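Local coordinates for putative exported protein (Bordetella pertussis Tohama I, PDB 2PFY) that binds pyroglutamic acid as an extracytoplasmic solute receptor, probably delivering it to a tripartite ATP-independent periplasmic (TRAP) transporter, at residues D80-S92 with Y199-V211. Numbering follows the deposited sequence.
Sequences DSVPFLASSFNES and YYDAQAFIPQSFV
Beside the pyroglutamic acid pocket of this DctP-family receptor, the connection 202-207 between two strands of different sheets is held by the segment 80-88, a 3-10 end followed by loop. Asp80 suits its place because a carboxylate can accept several hydrogen bonds: with CG between the backbone N and the carbonyl carbon (chi1 70°), OD2 meets Gln208 N at 2.7 Å, from above the carboxylate plane, and takes a water that also donates to Gln208 O. Its OD1 accepts from Ser81 OG, which helps fix the carboxylate's rotation. Ser81, small enough to let a ring come close, lays its CA over one face of Phe205, 3.8 Å from the ring centroid, while Pro207 CB, from a pocket residue touching the ligand, lies at that ring's edge. Farther along, Phe84 N donates almost straight (169°) to Ala204 O at 2.7 Å, and the Phe84 ring lies over Ala204 CA, whose small side chain permits the approach. Ser87, a short side chain ending in a hydroxyl, donates through OG to Gln203 O at 2.6 Å. A water accepts from Ile206 N and lies 2.8 Å from Ala86 O, linking the two segments. Around these contacts, Phe84 packs on helix 267-287, Phe89 and Gln208 touch helix 223-257, and Ile206 rests on Pro119 of strand 112-119, beside strand 208-214.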
# COMPACT_ATOMS: atom_id res chain seq x y z
N ASP A 80 -4.51 -7.54 -3.49
CA ASP A 80 -5.12 -6.37 -2.86
C ASP A 80 -5.28 -5.18 -3.82
O ASP A 80 -5.85 -4.14 -3.44
CB ASP A 80 -4.33 -5.97 -1.58
CG ASP A 80 -2.95 -5.38 -1.90
OD1 ASP A 80 -2.60 -5.21 -3.08
OD2 ASP A 80 -2.18 -5.11 -0.95
N SER A 81 -4.79 -5.34 -5.05
CA SER A 81 -4.85 -4.27 -6.04
C SER A 81 -5.76 -4.58 -7.24
O SER A 81 -5.77 -3.83 -8.22
CB SER A 81 -3.44 -3.87 -6.50
OG SER A 81 -2.65 -3.43 -5.40
N VAL A 82 -6.50 -5.69 -7.19
CA VAL A 82 -7.47 -6.01 -8.25
C VAL A 82 -8.71 -5.11 -8.11
O VAL A 82 -9.37 -5.16 -7.08
CB VAL A 82 -7.92 -7.49 -8.21
CG1 VAL A 82 -9.09 -7.73 -9.23
CG2 VAL A 82 -6.74 -8.46 -8.43
N PRO A 83 -8.99 -4.26 -9.12
CA PRO A 83 -10.12 -3.33 -8.96
C PRO A 83 -11.44 -3.99 -8.65
O PRO A 83 -11.81 -5.01 -9.26
CB PRO A 83 -10.14 -2.55 -10.29
CG PRO A 83 -8.68 -2.61 -10.78
CD PRO A 83 -8.25 -4.03 -10.38
N PHE A 84 -12.11 -3.45 -7.64
CA PHE A 84 -13.46 -3.84 -7.24
C PHE A 84 -13.65 -5.27 -6.70
O PHE A 84 -14.78 -5.70 -6.43
CB PHE A 84 -14.46 -3.44 -8.32
CG PHE A 84 -14.46 -1.98 -8.56
CD1 PHE A 84 -15.00 -1.12 -7.62
CD2 PHE A 84 -13.79 -1.45 -9.65
CE1 PHE A 84 -14.95 0.26 -7.81
CE2 PHE A 84 -13.74 -0.06 -9.85
CZ PHE A 84 -14.33 0.79 -8.94
N LEU A 85 -12.55 -6.00 -6.52
CA LEU A 85 -12.62 -7.29 -5.85
C LEU A 85 -12.95 -7.13 -4.36
O LEU A 85 -13.74 -7.89 -3.78
CB LEU A 85 -11.30 -8.05 -6.04
CG LEU A 85 -11.14 -9.39 -5.30
CD1 LEU A 85 -12.07 -10.49 -5.84
CD2 LEU A 85 -9.72 -9.86 -5.36
N ALA A 86 -12.35 -6.13 -3.71
CA ALA A 86 -12.57 -5.91 -2.28
C ALA A 86 -12.45 -4.41 -1.98
O ALA A 86 -11.41 -3.94 -1.51
CB ALA A 86 -11.56 -6.71 -1.46
N SER A 87 -13.51 -3.67 -2.26
CA SER A 87 -13.41 -2.21 -2.32
C SER A 87 -13.89 -1.51 -1.07
O SER A 87 -13.68 -0.31 -0.91
CB SER A 87 -14.13 -1.70 -3.56
OG SER A 87 -13.27 -1.79 -4.69
N SER A 88 -14.55 -2.26 -0.19
CA SER A 88 -14.90 -1.77 1.15
C SER A 88 -13.86 -2.27 2.16
O SER A 88 -13.18 -3.25 1.92
CB SER A 88 -16.30 -2.23 1.55
OG SER A 88 -16.30 -3.62 1.74
N PHE A 89 -13.70 -1.57 3.29
CA PHE A 89 -12.78 -2.08 4.33
C PHE A 89 -13.12 -3.48 4.80
O PHE A 89 -12.22 -4.28 5.07
CB PHE A 89 -12.67 -1.14 5.52
CG PHE A 89 -11.81 0.06 5.27
CD1 PHE A 89 -10.42 -0.07 5.14
CD2 PHE A 89 -12.38 1.35 5.20
CE1 PHE A 89 -9.60 1.07 4.91
CE2 PHE A 89 -11.58 2.49 4.98
CZ PHE A 89 -10.18 2.35 4.84
N ASN A 90 -14.43 -3.77 4.95
CA ASN A 90 -14.86 -5.10 5.47
C ASN A 90 -14.46 -6.21 4.51
O ASN A 90 -13.90 -7.22 4.92
CB ASN A 90 -16.38 -5.14 5.74
CG ASN A 90 -16.77 -4.46 7.06
OD1 ASN A 90 -15.93 -3.92 7.80
ND2 ASN A 90 -18.07 -4.49 7.36
N GLU A 91 -14.67 -5.99 3.21
CA GLU A 91 -14.17 -6.94 2.20
C GLU A 91 -12.64 -7.03 2.23
O GLU A 91 -12.09 -8.12 2.14
CB GLU A 91 -14.61 -6.57 0.79
CG GLU A 91 -16.07 -6.78 0.51
CD GLU A 91 -16.46 -6.18 -0.83
OE1 GLU A 91 -16.38 -4.95 -1.00
OE2 GLU A 91 -16.82 -6.97 -1.72
N SER A 92 -11.96 -5.86 2.29
CA SER A 92 -10.49 -5.81 2.32
C SER A 92 -9.93 -6.66 3.47
O SER A 92 -8.96 -7.41 3.29
CB SER A 92 -9.99 -4.35 2.44
OG SER A 92 -8.58 -4.25 2.22
N TYR A 199 -10.95 15.09 -7.53
CA TYR A 199 -10.76 13.78 -6.90
C TYR A 199 -12.06 13.01 -7.04
O TYR A 199 -13.13 13.53 -6.73
CB TYR A 199 -10.38 13.96 -5.40
CG TYR A 199 -10.41 12.66 -4.64
CD1 TYR A 199 -9.34 11.77 -4.74
CD2 TYR A 199 -11.51 12.31 -3.84
CE1 TYR A 199 -9.35 10.56 -4.04
CE2 TYR A 199 -11.53 11.08 -3.17
CZ TYR A 199 -10.44 10.22 -3.27
OH TYR A 199 -10.44 9.01 -2.62
N TYR A 200 -11.98 11.77 -7.53
CA TYR A 200 -13.14 10.92 -7.68
C TYR A 200 -12.97 9.78 -6.70
O TYR A 200 -11.93 9.09 -6.74
CB TYR A 200 -13.28 10.38 -9.15
CG TYR A 200 -13.45 11.53 -10.15
CD1 TYR A 200 -14.72 12.06 -10.41
CD2 TYR A 200 -12.34 12.14 -10.74
CE1 TYR A 200 -14.87 13.15 -11.25
CE2 TYR A 200 -12.47 13.21 -11.57
CZ TYR A 200 -13.74 13.71 -11.84
OH TYR A 200 -13.86 14.79 -12.67
N ASP A 201 -13.97 9.59 -5.83
CA ASP A 201 -13.95 8.61 -4.75
C ASP A 201 -14.23 7.22 -5.35
O ASP A 201 -15.31 6.65 -5.18
CB ASP A 201 -15.02 9.02 -3.69
CG ASP A 201 -14.99 8.15 -2.41
OD1 ASP A 201 -14.17 7.21 -2.31
OD2 ASP A 201 -15.80 8.42 -1.47
N ALA A 202 -13.25 6.71 -6.11
CA ALA A 202 -13.42 5.48 -6.86
C ALA A 202 -13.51 4.22 -6.00
O ALA A 202 -14.17 3.25 -6.38
CB ALA A 202 -12.30 5.32 -7.88
N GLN A 203 -12.85 4.23 -4.84
CA GLN A 203 -12.57 3.01 -4.08
C GLN A 203 -12.17 1.85 -5.00
O GLN A 203 -12.74 0.75 -4.89
CB GLN A 203 -13.79 2.61 -3.22
CG GLN A 203 -14.19 3.65 -2.16
CD GLN A 203 -15.31 3.17 -1.24
OE1 GLN A 203 -15.27 2.05 -0.68
NE2 GLN A 203 -16.31 4.03 -1.06
N ALA A 204 -11.23 2.06 -5.91
CA ALA A 204 -10.88 1.01 -6.87
C ALA A 204 -10.38 -0.28 -6.15
O ALA A 204 -10.75 -1.41 -6.52
CB ALA A 204 -9.85 1.49 -7.86
N PHE A 205 -9.56 -0.09 -5.12
CA PHE A 205 -9.10 -1.16 -4.28
C PHE A 205 -8.49 -0.60 -3.00
O PHE A 205 -8.41 0.63 -2.79
CB PHE A 205 -8.08 -2.07 -5.03
CG PHE A 205 -6.90 -1.34 -5.58
CD1 PHE A 205 -5.72 -1.20 -4.82
CD2 PHE A 205 -6.96 -0.73 -6.83
CE1 PHE A 205 -4.61 -0.51 -5.31
CE2 PHE A 205 -5.84 0.01 -7.33
CZ PHE A 205 -4.68 0.10 -6.59
N ILE A 206 -8.14 -1.50 -2.10
CA ILE A 206 -7.50 -1.03 -0.89
C ILE A 206 -6.16 -1.79 -0.65
O ILE A 206 -6.16 -2.94 -0.16
CB ILE A 206 -8.48 -0.80 0.37
CG1 ILE A 206 -8.11 -1.61 1.57
CG2 ILE A 206 -10.01 -0.70 0.08
CD1 ILE A 206 -7.04 -1.00 2.26
N PRO A 207 -5.03 -1.15 -1.05
CA PRO A 207 -3.76 -1.87 -1.05
C PRO A 207 -3.20 -1.87 0.37
O PRO A 207 -3.42 -0.93 1.15
CB PRO A 207 -2.90 -1.07 -2.03
CG PRO A 207 -3.43 0.42 -1.87
CD PRO A 207 -4.90 0.26 -1.51
N GLN A 208 -2.56 -2.97 0.73
CA GLN A 208 -1.98 -3.13 2.06
C GLN A 208 -0.53 -2.70 2.06
O GLN A 208 0.16 -2.73 1.05
CB GLN A 208 -2.02 -4.58 2.50
CG GLN A 208 -3.41 -5.20 2.50
CD GLN A 208 -4.40 -4.50 3.41
OE1 GLN A 208 -4.06 -4.06 4.49
NE2 GLN A 208 -5.63 -4.43 2.98
N SER A 209 -0.07 -2.31 3.24
CA SER A 209 1.33 -2.07 3.48
C SER A 209 1.77 -3.08 4.55
O SER A 209 0.97 -3.45 5.41
CB SER A 209 1.44 -0.62 3.93
OG SER A 209 2.29 -0.48 5.02
N PHE A 210 2.99 -3.57 4.50
CA PHE A 210 3.44 -4.42 5.63
C PHE A 210 4.83 -4.13 6.14
O PHE A 210 5.62 -3.43 5.49
CB PHE A 210 3.19 -5.97 5.43
CG PHE A 210 3.92 -6.62 4.26
CD1 PHE A 210 3.58 -7.93 3.90
CD2 PHE A 210 4.88 -5.94 3.48
CE1 PHE A 210 4.20 -8.60 2.79
CE2 PHE A 210 5.51 -6.58 2.40
CZ PHE A 210 5.16 -7.93 2.04
N VAL A 211 5.11 -4.67 7.33
CA VAL A 211 6.37 -4.49 8.00
C VAL A 211 7.00 -5.88 8.05
O VAL A 211 6.40 -6.84 8.54
CB VAL A 211 6.21 -3.88 9.39
CG1 VAL A 211 7.54 -3.99 10.24
CG2 VAL A 211 5.78 -2.40 9.25
O HOH W 1 -0.26 -3.48 -1.66
O HOH W 2 -8.82 -4.30 -2.43
O HOH W 3 -10.87 -4.01 -4.79
O HOH W 4 -7.68 -5.05 -0.20
O HOH W 5 -6.71 -7.07 1.40